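Local structure of porin (Acinetobacter baumannii AB307-0294, 5DL7) at residues G69-M75 with K108-K114; R118-V124 with I149-E155; Q130-I134 with R213-A217; P157-L161 with G203-L207. The protein probably forms a beta-barrel pore that lets small solutes diffuse across the bacterial outer membrane, and may serve in vanillate trafficking. Residues are numbered along the deposited sequence.

Contact 1. Residues G69-M75 with K108-K114; sequences GVDVLAM and KIGITGK
A salt bridge joins Asp71 OD1 to Lys114 NZ at 2.7 Å. Asp71 takes the m rotamer, and Lys114 is extended after a p chi1, so that its tail lies across Gly69, where a CB would clash with Lys114 CE; Lys114 NZ also donates to Ser59 O. The backbones are in beta conformation and run antiparallel at 161°, their axes 4.6 Å apart. The hydrogen-bonded pairs are Gly69-Lys114, Asp71-Thr112, Leu73-Gly110 and Met75-Lys108. Each is closed by two N-to-O bonds. Gly69 N to Lys114 O is 2.8 Å. Thr112 N to Asp71 O is 3.0 Å. These are adjacent staves of the porin barrel wall, strands 66-79 and 105-117. Val70-Gly113, Val72-Ile111 and Ala74-Ile109 alternate as non-hydrogen-bonded pairs, with CA-H...O contacts such as Val70 CA to Thr112 O at 3.3 Å. Val70, Val72, Ala74, Ile109 and Ile111 share the apolar face of the wall: Val72 (p) places CG2 3.8 Å from Ile109 CD1 and 3.9 Å from Ile111 CD1. On the face of Asp71, Thr112 OG1 bonds to Asp126 O and Lys108 NZ to Ser174 O, while Met75 CE (m, t, m) packs 3.9 Å from Lys108 CG.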
loop_
_atom_site.group_PDB
_atom_site.type_symbol
_atom_site.label_atom_id
_atom_site.label_comp_id
_atom_site.label_asym_id
_atom_site.label_seq_id
_atom_site.Cartn_x
_atom_site.Cartn_y
_atom_site.Cartn_z
ATOM N N GLY A 69 -9.816 18.106 19.071
ATOM C CA GLY A 69 -8.616 18.513 18.407
ATOM C C GLY A 69 -8.734 18.475 16.877
ATOM O O GLY A 69 -9.837 18.400 16.337
ATOM N N VAL A 70 -7.593 18.650 16.222
ATOM C CA VAL A 70 -7.569 18.797 14.745
ATOM C C VAL A 70 -6.304 18.180 14.208
ATOM O O VAL A 70 -5.254 18.265 14.851
ATOM C CB VAL A 70 -7.773 20.262 14.407
ATOM C CG1 VAL A 70 -6.744 21.147 15.063
ATOM C CG2 VAL A 70 -7.615 20.459 12.900
ATOM N N ASP A 71 -6.334 17.582 13.050
ATOM C CA ASP A 71 -5.139 17.036 12.415
ATOM C C ASP A 71 -5.191 17.682 10.928
ATOM O O ASP A 71 -6.214 18.061 10.408
ATOM C CB ASP A 71 -5.131 15.566 12.158
ATOM C CG ASP A 71 -5.212 14.643 13.481
ATOM O OD1 ASP A 71 -4.770 15.189 14.499
ATOM O OD2 ASP A 71 -5.760 13.434 13.439
ATOM N N VAL A 72 -4.043 17.817 10.336
ATOM C CA VAL A 72 -3.926 18.417 9.035
ATOM C C VAL A 72 -2.870 17.630 8.236
ATOM O O VAL A 72 -1.817 17.172 8.791
ATOM C CB VAL A 72 -3.676 19.836 9.118
ATOM C CG1 VAL A 72 -2.362 20.090 9.738
ATOM C CG2 VAL A 72 -3.577 20.559 7.745
ATOM N N LEU A 73 -3.094 17.471 6.915
ATOM C CA LEU A 73 -2.086 16.864 6.055
ATOM C C LEU A 73 -1.980 17.896 4.835
ATOM O O LEU A 73 -2.938 17.978 4.135
ATOM C CB LEU A 73 -2.538 15.587 5.614
ATOM C CG LEU A 73 -1.652 14.752 4.726
ATOM C CD1 LEU A 73 -0.305 14.375 5.408
ATOM C CD2 LEU A 73 -2.405 13.587 4.177
ATOM N N ALA A 74 -0.873 18.434 4.542
ATOM C CA ALA A 74 -0.684 19.394 3.410
ATOM C C ALA A 74 0.401 18.851 2.498
ATOM O O ALA A 74 1.460 18.422 2.983
ATOM C CB ALA A 74 -0.344 20.709 3.936
ATOM N N MET A 75 0.178 18.884 1.148
ATOM C CA MET A 75 0.984 18.183 0.073
ATOM C C MET A 75 1.205 19.147 -1.046
ATOM O O MET A 75 0.278 19.856 -1.419
ATOM C CB MET A 75 0.308 16.996 -0.388
ATOM C CG MET A 75 0.093 15.924 0.667
ATOM S SD MET A 75 -1.191 14.756 0.428
ATOM C CE MET A 75 -2.625 15.780 1.036
ATOM N N LYS A 108 -2.552 19.969 -2.287
ATOM C CA LYS A 108 -3.816 19.527 -1.742
ATOM C C LYS A 108 -3.721 19.448 -0.222
ATOM O O LYS A 108 -2.555 19.404 0.341
ATOM C CB LYS A 108 -4.354 18.209 -2.247
ATOM C CG LYS A 108 -3.277 17.146 -2.504
ATOM C CD LYS A 108 -3.773 15.821 -2.883
ATOM C CE LYS A 108 -2.681 14.931 -3.387
ATOM N NZ LYS A 108 -3.140 13.600 -3.781
ATOM N N ILE A 109 -4.796 19.723 0.425
ATOM C CA ILE A 109 -4.769 19.823 1.893
ATOM C C ILE A 109 -5.895 18.945 2.433
ATOM O O ILE A 109 -7.050 19.033 1.926
ATOM C CB ILE A 109 -4.760 21.213 2.464
ATOM C CG1 ILE A 109 -4.846 21.188 4.015
ATOM C CG2 ILE A 109 -5.973 22.038 2.056
ATOM C CD1 ILE A 109 -4.464 22.500 4.612
ATOM N N GLY A 110 -5.642 18.095 3.439
ATOM C CA GLY A 110 -6.654 17.399 4.218
ATOM C C GLY A 110 -6.761 17.791 5.646
ATOM O O GLY A 110 -5.784 18.124 6.233
ATOM N N ILE A 111 -7.938 18.020 6.116
ATOM C CA ILE A 111 -8.154 18.462 7.511
ATOM C C ILE A 111 -9.092 17.457 8.210
ATOM O O ILE A 111 -10.017 16.965 7.583
ATOM C CB ILE A 111 -8.952 19.740 7.524
ATOM C CG1 ILE A 111 -8.363 20.726 6.509
ATOM C CG2 ILE A 111 -9.014 20.275 8.895
ATOM C CD1 ILE A 111 -7.282 21.589 7.075
ATOM N N THR A 112 -8.918 17.238 9.528
ATOM C CA THR A 112 -9.742 16.280 10.264
ATOM C C THR A 112 -10.067 16.876 11.601
ATOM O O THR A 112 -9.207 17.507 12.234
ATOM C CB THR A 112 -8.981 14.972 10.595
ATOM O OG1 THR A 112 -8.165 14.558 9.528
ATOM C CG2 THR A 112 -9.954 13.830 10.942
ATOM N N GLY A 113 -11.304 16.883 12.017
ATOM C CA GLY A 113 -11.619 17.302 13.325
ATOM C C GLY A 113 -11.764 15.979 14.139
ATOM O O GLY A 113 -12.157 14.955 13.627
ATOM N N LYS A 114 -11.432 16.084 15.438
ATOM C CA LYS A 114 -11.458 14.896 16.324
ATOM C C LYS A 114 -11.927 15.238 17.654
ATOM O O LYS A 114 -11.813 16.340 18.196
ATOM C CB LYS A 114 -10.070 14.209 16.299
ATOM C CG LYS A 114 -8.996 15.032 16.838
ATOM C CD LYS A 114 -7.616 14.335 16.591
ATOM C CE LYS A 114 -6.680 15.189 17.457
ATOM N NZ LYS A 114 -5.318 14.694 17.102
#

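Contact 2. Residues R118-V124 with I149-E155; sequences RKNELFV and IRFVSNE. With C8E ((hydroxyethyloxy)tri(ethyloxy)octane), chain J.
Two strands of the porin barrel, 120-124 and 149-153, run antiparallel at 170°, their axes 4.7 Å apart at closest; Glu155 and Lys119 close one end. Glu121-Val152 and Phe123-Arg150 are the hydrogen-bonded pairs: Glu121 N to Val152 O is 2.7 Å, and Arg150 N to Phe123 O is 2.9 Å. Asn120-Ser153, Leu122-Phe151 and Val124-Ile149 are non-hydrogen-bonded. Phe123 (m, chi2 84°) sets CD1 3.8 Å from Arg150 CD; the extended Arg150 brings NH1 over one face of the ring and makes a salt bridge to Glu162. On the other face of the sheet Leu122 CD1 meets Ile149 CG2 at 3.6 Å. The detergent C8E brushes the Val124 end, its C20 3.5 Å from Val124 O. Lys119 belongs to the tight turn after strand 105-117. Lys119 O accepts from Asn154 N (2.7 Å), and Lys119 N donates to Glu155 OE2 (2.7 Å). The carboxylate reaches back because all three Glu155 chi angles lie between -66° and -76°, and its OE1 forms a salt bridge with Arg118 NE (3.1 Å). Ser153 (t) donates OG to Asn120 OD1 at 2.6 Å, and the same OG accepts Glu155 N at 3.1 Å in an ST turn.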
loop_
_atom_site.group_PDB
_atom_site.type_symbol
_atom_site.label_atom_id
_atom_site.label_comp_id
_atom_site.label_asym_id
_atom_site.label_seq_id
_atom_site.Cartn_x
_atom_site.Cartn_y
_atom_site.Cartn_z
ATOM N N ARG A 118 -12.959 9.428 27.210
ATOM C CA ARG A 118 -12.103 8.339 27.644
ATOM C C ARG A 118 -11.154 7.810 26.613
ATOM O O ARG A 118 -10.337 8.581 26.082
ATOM C CB ARG A 118 -12.998 7.291 28.195
ATOM C CG ARG A 118 -13.801 7.788 29.358
ATOM C CD ARG A 118 -14.950 6.861 29.692
ATOM N NE ARG A 118 -14.435 5.567 30.164
ATOM C CZ ARG A 118 -14.156 5.269 31.443
ATOM N NH1 ARG A 118 -14.326 6.132 32.444
ATOM N NH2 ARG A 118 -13.719 4.060 31.735
ATOM N N LYS A 119 -11.208 6.513 26.204
ATOM C CA LYS A 119 -10.228 6.063 25.236
ATOM C C LYS A 119 -10.949 5.764 23.864
ATOM O O LYS A 119 -10.571 4.846 23.112
ATOM C CB LYS A 119 -9.405 4.846 25.686
ATOM C CG LYS A 119 -8.726 4.996 27.083
ATOM C CD LYS A 119 -7.952 3.658 27.279
ATOM C CE LYS A 119 -7.275 3.433 28.583
ATOM N NZ LYS A 119 -6.103 4.339 28.546
ATOM N N ASN A 120 -12.037 6.520 23.604
ATOM C CA ASN A 120 -12.840 6.423 22.395
ATOM C C ASN A 120 -12.553 7.740 21.579
ATOM O O ASN A 120 -12.565 8.868 22.194
ATOM C CB ASN A 120 -14.276 6.413 22.702
ATOM C CG ASN A 120 -14.666 5.252 23.633
ATOM O OD1 ASN A 120 -14.540 4.126 23.197
ATOM N ND2 ASN A 120 -14.900 5.548 24.944
ATOM N N GLU A 121 -12.264 7.600 20.294
ATOM C CA GLU A 121 -12.002 8.814 19.495
ATOM C C GLU A 121 -12.796 8.783 18.192
ATOM O O GLU A 121 -13.015 7.707 17.629
ATOM C CB GLU A 121 -10.562 8.854 19.143
ATOM C CG GLU A 121 -9.625 9.059 20.275
ATOM C CD GLU A 121 -8.180 8.791 19.917
ATOM O OE1 GLU A 121 -7.489 9.784 19.547
ATOM O OE2 GLU A 121 -7.887 7.573 19.781
ATOM N N LEU A 122 -13.358 9.944 17.826
ATOM C CA LEU A 122 -14.159 10.085 16.638
ATOM C C LEU A 122 -13.362 11.137 15.755
ATOM O O LEU A 122 -12.958 12.161 16.255
ATOM C CB LEU A 122 -15.508 10.605 17.033
ATOM C CG LEU A 122 -16.487 10.879 15.842
ATOM C CD1 LEU A 122 -16.751 9.611 15.157
ATOM C CD2 LEU A 122 -17.785 11.563 16.294
ATOM N N PHE A 123 -13.236 10.837 14.484
ATOM C CA PHE A 123 -12.517 11.661 13.494
ATOM C C PHE A 123 -13.441 11.904 12.310
ATOM O O PHE A 123 -14.100 10.949 11.914
ATOM C CB PHE A 123 -11.302 10.986 12.941
ATOM C CG PHE A 123 -10.281 10.542 13.988
ATOM C CD1 PHE A 123 -10.438 9.296 14.650
ATOM C CD2 PHE A 123 -9.116 11.268 14.186
ATOM C CE1 PHE A 123 -9.522 8.849 15.657
ATOM C CE2 PHE A 123 -8.157 10.846 15.197
ATOM C CZ PHE A 123 -8.399 9.639 15.905
ATOM N N VAL A 124 -13.599 13.205 11.889
ATOM C CA VAL A 124 -14.487 13.539 10.826
ATOM C C VAL A 124 -13.668 14.378 9.840
ATOM O O VAL A 124 -13.060 15.393 10.245
ATOM C CB VAL A 124 -15.684 14.350 11.364
ATOM C CG1 VAL A 124 -16.520 14.766 10.131
ATOM C CG2 VAL A 124 -16.501 13.502 12.334
ATOM N N ILE A 149 -15.893 9.442 8.185
ATOM C CA ILE A 149 -15.872 9.356 9.650
ATOM C C ILE A 149 -15.114 8.054 9.977
ATOM O O ILE A 149 -15.156 7.001 9.318
ATOM C CB ILE A 149 -17.284 9.245 10.161
ATOM C CG1 ILE A 149 -18.000 10.579 9.851
ATOM C CG2 ILE A 149 -17.263 9.014 11.638
ATOM C CD1 ILE A 149 -19.500 10.275 9.745
ATOM N N ARG A 150 -14.324 8.232 11.050
ATOM C CA ARG A 150 -13.548 7.081 11.627
ATOM C C ARG A 150 -13.871 7.114 13.129
ATOM O O ARG A 150 -13.852 8.099 13.776
ATOM C CB ARG A 150 -12.043 7.254 11.446
ATOM C CG ARG A 150 -11.104 6.112 11.996
ATOM C CD ARG A 150 -9.681 6.575 12.109
ATOM N NE ARG A 150 -8.851 5.425 12.457
ATOM C CZ ARG A 150 -7.678 5.523 13.130
ATOM N NH1 ARG A 150 -7.169 6.636 13.372
ATOM N NH2 ARG A 150 -7.043 4.409 13.477
ATOM N N PHE A 151 -14.100 5.927 13.675
ATOM C CA PHE A 151 -14.271 5.787 15.143
ATOM C C PHE A 151 -13.263 4.688 15.601
ATOM O O PHE A 151 -13.046 3.656 14.940
ATOM C CB PHE A 151 -15.634 5.295 15.483
ATOM C CG PHE A 151 -15.791 5.020 17.009
ATOM C CD1 PHE A 151 -16.018 6.015 17.824
ATOM C CD2 PHE A 151 -15.635 3.659 17.485
ATOM C CE1 PHE A 151 -16.122 5.838 19.221
ATOM C CE2 PHE A 151 -15.749 3.442 18.870
ATOM C CZ PHE A 151 -15.991 4.529 19.696
ATOM N N VAL A 152 -12.623 4.996 16.746
ATOM C CA VAL A 152 -11.567 4.101 17.257
ATOM C C VAL A 152 -11.836 4.023 18.764
ATOM O O VAL A 152 -12.093 5.034 19.454
ATOM C CB VAL A 152 -10.154 4.555 17.115
ATOM C CG1 VAL A 152 -9.177 3.558 17.720
ATOM C CG2 VAL A 152 -9.797 4.594 15.729
ATOM N N SER A 153 -11.905 2.761 19.307
ATOM C CA SER A 153 -12.018 2.622 20.814
ATOM C C SER A 153 -10.830 1.802 21.245
ATOM O O SER A 153 -10.588 0.684 20.777
ATOM C CB SER A 153 -13.268 1.969 21.287
ATOM O OG SER A 153 -13.281 1.887 22.694
ATOM N N ASN A 154 -10.218 2.295 22.322
ATOM C CA ASN A 154 -9.140 1.541 22.982
ATOM C C ASN A 154 -9.580 1.261 24.395
ATOM O O ASN A 154 -8.788 1.101 25.344
ATOM C CB ASN A 154 -7.836 2.280 22.912
ATOM C CG ASN A 154 -7.158 2.049 21.597
ATOM O OD1 ASN A 154 -7.084 2.921 20.751
ATOM N ND2 ASN A 154 -6.811 0.868 21.331
ATOM N N GLU A 155 -10.882 1.358 24.642
ATOM C CA GLU A 155 -11.393 1.104 26.005
ATOM C C GLU A 155 -11.107 -0.303 26.541
ATOM O O GLU A 155 -10.922 -0.446 27.786
ATOM C CB GLU A 155 -12.897 1.243 26.082
ATOM C CG GLU A 155 -13.457 2.636 26.082
ATOM C CD GLU A 155 -13.059 3.429 27.344
ATOM O OE1 GLU A 155 -13.555 3.139 28.380
ATOM O OE2 GLU A 155 -12.156 4.253 27.325
HETATM C C10 C8E J . -19.546 11.652 5.873
HETATM C C11 C8E J . -18.670 12.769 5.246
HETATM O O12 C8E J . -18.287 13.745 6.237
HETATM C C13 C8E J . -16.981 14.426 6.143
HETATM C C14 C8E J . -16.731 15.509 5.047
HETATM O O15 C8E J . -15.446 16.116 5.391
HETATM C C16 C8E J . -14.824 17.227 4.760
HETATM C C17 C8E J . -13.478 17.691 5.395
HETATM O O18 C8E J . -14.005 17.998 6.687
HETATM C C19 C8E J . -13.092 18.430 7.649
HETATM C C20 C8E J . -14.026 18.512 8.868
HETATM O O21 C8E J . -13.344 19.257 9.844
#

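Contact 3. Residues Q130-I134 with R213-A217; sequences QLPTI and RAYHA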
loop_
_atom_site.group_PDB
_atom_site.type_symbol
_atom_site.label_atom_id
_atom_site.label_comp_id
_atom_site.label_asym_id
_atom_site.label_seq_id
_atom_site.Cartn_x
_atom_site.Cartn_y
_atom_site.Cartn_z
ATOM N N GLN A 130 -5.715 2.554 7.417
ATOM C CA GLN A 130 -4.634 1.602 7.397
ATOM C C GLN A 130 -5.126 0.179 7.736
ATOM O O GLN A 130 -4.503 -0.527 8.533
ATOM C CB GLN A 130 -3.620 2.007 8.469
ATOM C CG GLN A 130 -3.174 3.470 8.322
ATOM C CD GLN A 130 -2.145 3.458 7.316
ATOM O OE1 GLN A 130 -2.345 3.558 6.179
ATOM N NE2 GLN A 130 -0.974 3.274 7.793
ATOM N N LEU A 131 -6.231 -0.235 7.178
ATOM C CA LEU A 131 -6.853 -1.579 7.424
ATOM C C LEU A 131 -6.760 -2.430 6.257
ATOM O O LEU A 131 -6.644 -1.999 5.054
ATOM C CB LEU A 131 -8.336 -1.397 7.745
ATOM C CG LEU A 131 -8.634 -0.613 8.996
ATOM C CD1 LEU A 131 -10.105 -0.532 9.266
ATOM C CD2 LEU A 131 -7.845 -0.949 10.255
ATOM N N PRO A 132 -6.811 -3.755 6.458
ATOM C CA PRO A 132 -6.776 -4.621 5.269
ATOM C C PRO A 132 -7.909 -4.512 4.285
ATOM O O PRO A 132 -7.791 -4.807 3.126
ATOM C CB PRO A 132 -6.784 -6.069 5.882
ATOM C CG PRO A 132 -6.469 -5.839 7.299
ATOM C CD PRO A 132 -6.769 -4.432 7.754
ATOM N N THR A 133 -9.081 -3.982 4.761
ATOM C CA THR A 133 -10.214 -3.705 3.900
ATOM C C THR A 133 -10.150 -2.291 3.224
ATOM O O THR A 133 -10.942 -2.072 2.368
ATOM C CB THR A 133 -11.481 -3.777 4.741
ATOM O OG1 THR A 133 -11.322 -3.050 5.921
ATOM C CG2 THR A 133 -11.721 -5.333 5.048
ATOM N N ILE A 134 -9.238 -1.441 3.697
ATOM C CA ILE A 134 -9.131 -0.032 3.212
ATOM C C ILE A 134 -7.782 0.452 3.705
ATOM O O ILE A 134 -7.617 0.894 4.814
ATOM C CB ILE A 134 -10.347 0.836 3.588
ATOM C CG1 ILE A 134 -10.188 2.303 3.005
ATOM C CG2 ILE A 134 -10.694 0.812 5.057
ATOM C CD1 ILE A 134 -11.360 3.171 3.092
ATOM N N ARG A 213 -6.605 -10.086 13.883
ATOM C CA ARG A 213 -7.364 -9.043 13.327
ATOM C C ARG A 213 -8.553 -9.699 12.566
ATOM O O ARG A 213 -8.438 -10.767 11.918
ATOM C CB ARG A 213 -6.569 -8.246 12.356
ATOM C CG ARG A 213 -5.338 -7.577 13.016
ATOM C CD ARG A 213 -4.718 -6.572 12.112
ATOM N NE ARG A 213 -4.069 -7.313 11.023
ATOM C CZ ARG A 213 -3.646 -6.772 9.842
ATOM N NH1 ARG A 213 -3.851 -5.497 9.610
ATOM N NH2 ARG A 213 -2.932 -7.451 8.898
ATOM N N ALA A 214 -9.663 -8.949 12.584
ATOM C CA ALA A 214 -10.914 -9.375 11.908
ATOM C C ALA A 214 -11.610 -8.072 11.516
ATOM O O ALA A 214 -11.854 -7.228 12.323
ATOM C CB ALA A 214 -11.779 -10.258 12.747
ATOM N N TYR A 215 -12.054 -8.030 10.253
ATOM C CA TYR A 215 -12.822 -6.876 9.796
ATOM C C TYR A 215 -13.868 -7.351 8.769
ATOM O O TYR A 215 -13.705 -8.349 8.050
ATOM C CB TYR A 215 -11.948 -5.822 9.052
ATOM C CG TYR A 215 -10.907 -5.200 9.949
ATOM C CD1 TYR A 215 -11.191 -4.151 10.758
ATOM C CD2 TYR A 215 -9.638 -5.804 9.934
ATOM C CE1 TYR A 215 -10.240 -3.697 11.713
ATOM C CE2 TYR A 215 -8.675 -5.324 10.849
ATOM C CZ TYR A 215 -9.007 -4.334 11.686
ATOM O OH TYR A 215 -8.001 -3.907 12.546
ATOM N N HIS A 216 -14.927 -6.608 8.704
ATOM C CA HIS A 216 -15.980 -6.698 7.687
ATOM C C HIS A 216 -16.093 -5.347 6.929
ATOM O O HIS A 216 -15.965 -4.319 7.526
ATOM C CB HIS A 216 -17.380 -7.079 8.291
ATOM C CG HIS A 216 -18.527 -6.855 7.339
ATOM N ND1 HIS A 216 -18.796 -7.714 6.297
ATOM C CD2 HIS A 216 -19.377 -5.817 7.202
ATOM C CE1 HIS A 216 -19.791 -7.229 5.585
ATOM N NE2 HIS A 216 -20.222 -6.134 6.144
ATOM N N ALA A 217 -16.358 -5.420 5.656
ATOM C CA ALA A 217 -16.455 -4.225 4.800
ATOM C C ALA A 217 -17.574 -4.447 3.728
ATOM O O ALA A 217 -17.852 -5.564 3.279
ATOM C CB ALA A 217 -15.207 -3.920 4.045
HETATM O O HOH W 1 -3.552 -3.133 7.776
#
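The ring of Pro132 sits against two side chains of strand 210-219: its CD is 3.7 Å from Tyr215 CE2, and its CG lies over one face of the Arg213 guanidinium, 3.5 Å from NH1. Leu131 (m, t) sends CD2 to within 3.7 Å of Tyr215 OH, so the phenol is met by both residues. Further along, Thr133 CB rests 3.8 Å from Ala217 CB. Residues 131-134 form a type I beta turn, with Ile134 N to Leu131 O and Leu131 N to Ile134 O both 3.0 Å. Here the chain leaves strand 126-131 and enters a segment folded against the inner side of the wall, consistent with the constricting loop L3 of porins. Arg213, Tyr215 and Ala217, alternate residues of the strand, all point toward it. No direct hydrogen bond joins the two segments; water 1 links Gln130 O (2.9 Å) to Arg213 NH1 (3.0 Å). The turn thus meets strand 210-219 mainly through apolar and van der Waals packing, while Thr133 OG1 hydrogen-bonds directly to Thr200 on the adjoining strand.

Contact 4. Residues P157-L161 with G203-L207; sequences PNLQL and GSYQL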
loop_
_atom_site.group_PDB
_atom_site.type_symbol
_atom_site.label_atom_id
_atom_site.label_comp_id
_atom_site.label_asym_id
_atom_site.label_seq_id
_atom_site.Cartn_x
_atom_site.Cartn_y
_atom_site.Cartn_z
ATOM N N PRO A 157 -8.609 -3.224 27.057
ATOM C CA PRO A 157 -7.146 -3.471 27.068
ATOM C C PRO A 157 -6.743 -4.470 25.966
ATOM O O PRO A 157 -7.397 -5.478 25.732
ATOM C CB PRO A 157 -6.895 -4.007 28.485
ATOM C CG PRO A 157 -7.990 -3.375 29.314
ATOM C CD PRO A 157 -9.162 -3.405 28.409
ATOM N N ASN A 158 -5.698 -4.077 25.210
ATOM C CA ASN A 158 -5.083 -4.992 24.167
ATOM C C ASN A 158 -5.926 -5.086 22.896
ATOM O O ASN A 158 -5.409 -5.599 21.922
ATOM C CB ASN A 158 -4.803 -6.438 24.752
ATOM C CG ASN A 158 -4.041 -6.419 26.013
ATOM O OD1 ASN A 158 -4.494 -6.882 27.175
ATOM N ND2 ASN A 158 -2.992 -5.705 25.932
ATOM N N LEU A 159 -7.141 -4.490 22.878
ATOM C CA LEU A 159 -8.034 -4.604 21.728
ATOM C C LEU A 159 -8.319 -3.207 21.186
ATOM O O LEU A 159 -8.757 -2.372 21.881
ATOM C CB LEU A 159 -9.250 -5.276 22.146
ATOM C CG LEU A 159 -10.326 -5.564 21.120
ATOM C CD1 LEU A 159 -9.906 -6.462 19.959
ATOM C CD2 LEU A 159 -11.565 -6.173 21.750
ATOM N N GLN A 160 -8.126 -2.989 19.931
ATOM C CA GLN A 160 -8.501 -1.758 19.351
ATOM C C GLN A 160 -9.684 -2.034 18.421
ATOM O O GLN A 160 -9.513 -2.833 17.506
ATOM C CB GLN A 160 -7.343 -1.226 18.484
ATOM C CG GLN A 160 -7.752 0.089 17.823
ATOM C CD GLN A 160 -6.546 0.967 17.359
ATOM O OE1 GLN A 160 -5.861 1.612 18.162
ATOM N NE2 GLN A 160 -6.461 1.151 16.050
ATOM N N LEU A 161 -10.805 -1.426 18.616
ATOM C CA LEU A 161 -11.999 -1.576 17.792
ATOM C C LEU A 161 -12.000 -0.276 16.892
ATOM O O LEU A 161 -11.750 0.811 17.371
ATOM C CB LEU A 161 -13.214 -1.517 18.667
ATOM C CG LEU A 161 -13.234 -2.780 19.560
ATOM C CD1 LEU A 161 -14.371 -2.531 20.534
ATOM C CD2 LEU A 161 -13.372 -4.036 18.761
ATOM N N GLY A 203 -11.767 -5.228 14.483
ATOM C CA GLY A 203 -10.853 -5.076 15.600
ATOM C C GLY A 203 -9.510 -5.767 15.424
ATOM O O GLY A 203 -9.352 -6.674 14.634
ATOM N N SER A 204 -8.568 -5.389 16.281
ATOM C CA SER A 204 -7.198 -5.948 16.322
ATOM C C SER A 204 -6.841 -6.212 17.796
ATOM O O SER A 204 -6.984 -5.287 18.593
ATOM C CB SER A 204 -6.280 -4.851 15.670
ATOM O OG SER A 204 -4.929 -5.271 15.821
ATOM N N TYR A 205 -6.469 -7.435 18.095
ATOM C CA TYR A 205 -6.179 -7.841 19.422
ATOM C C TYR A 205 -4.722 -8.178 19.542
ATOM O O TYR A 205 -4.196 -9.025 18.811
ATOM C CB TYR A 205 -6.931 -9.107 19.684
ATOM C CG TYR A 205 -6.820 -9.579 21.083
ATOM C CD1 TYR A 205 -6.807 -8.718 22.136
ATOM C CD2 TYR A 205 -6.710 -10.919 21.409
ATOM C CE1 TYR A 205 -6.686 -9.173 23.499
ATOM C CE2 TYR A 205 -6.722 -11.365 22.749
ATOM C CZ TYR A 205 -6.590 -10.492 23.744
ATOM O OH TYR A 205 -6.557 -10.896 25.079
ATOM N N GLN A 206 -4.036 -7.534 20.522
ATOM C CA GLN A 206 -2.597 -7.758 20.616
ATOM C C GLN A 206 -2.259 -8.697 21.704
ATOM O O GLN A 206 -2.503 -8.337 22.869
ATOM C CB GLN A 206 -1.886 -6.369 20.756
ATOM C CG GLN A 206 -0.331 -6.445 20.779
ATOM C CD GLN A 206 0.363 -6.726 19.450
ATOM O OE1 GLN A 206 0.235 -5.980 18.504
ATOM N NE2 GLN A 206 1.127 -7.852 19.391
ATOM N N LEU A 207 -1.753 -9.892 21.417
ATOM C CA LEU A 207 -1.165 -10.863 22.387
ATOM C C LEU A 207 0.287 -10.555 22.680
ATOM O O LEU A 207 0.836 -9.512 22.171
ATOM C CB LEU A 207 -1.273 -12.320 21.928
ATOM C CG LEU A 207 -2.689 -12.578 21.444
ATOM C CD1 LEU A 207 -2.761 -14.040 20.974
ATOM C CD2 LEU A 207 -3.544 -12.318 22.675
HETATM O O HOH W 2 -6.612 -8.918 26.825
#
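Tyr205 and Asn158 dominate the side-chain packing. Tyr205 takes chi1 t with chi2 at 38°, which lays its ring beside the loop residue that leads into the neighbouring strand: Asn158 CB (chi1 m) is 3.5 Å from Tyr205 CE1, and water 2 joins Asn158 OD1 (3.0 Å) to Tyr205 OH (2.6 Å). Asn158 has positive phi (77°), the left-handed conformation. Leu159 (t, p) leans across its own pair to place CD1 4.0 Å from Tyr205 CB. Leu161 (m, t) rests CD2 4.2 Å from Gly203 CA, where a CB would be tight. On the other face Gln160 (t, t) swings away and gives NE2 to Glu162 OE1. At the strand end Gln206 (t, p) curls so that NE2 reaches Leu207 O at 3.3 Å. The backbones are antiparallel at 171°. Gln160-Ser204 is the hydrogen-bonded pair, with Gln160 N to Ser204 O 2.9 Å and Ser204 N to Gln160 O 3.0 Å; Gln206 N to Asn158 O (2.8 Å) follows. In the barrel wall, 159-170 is bonded onward to strand 149-153 through Leu161 and Ser153, and 198-206 to strand 210-219 through Gly203 with Ala214 and Tyr205 with Leu212.

In the fold
Contacts 1, 2 and 4 are every second antiparallel seam along one barrel wall, whereas contact 3 presses an inward-folded turn on that wall. Contact 1 passes to contact 2 through strands 105-117 and 120-124 (Gly113 O to Val124 N, 2.9 Å), and contact 2 to contact 4 through 149-153 and 159-170 (Ser153 N to Leu161 O, 2.8 Å). Strand 210-219 of contact 3 borders strand 198-206 of contact 4 (Ala214 O to Gly203 N, 2.9 Å). Contacts 2 and 4 are surface seams reaching strand ends, and contact 1 is partly buried. Contact 3, nearest the chain's centre, is buried and replaces backbone bonding with van der Waals packing and one water bridge.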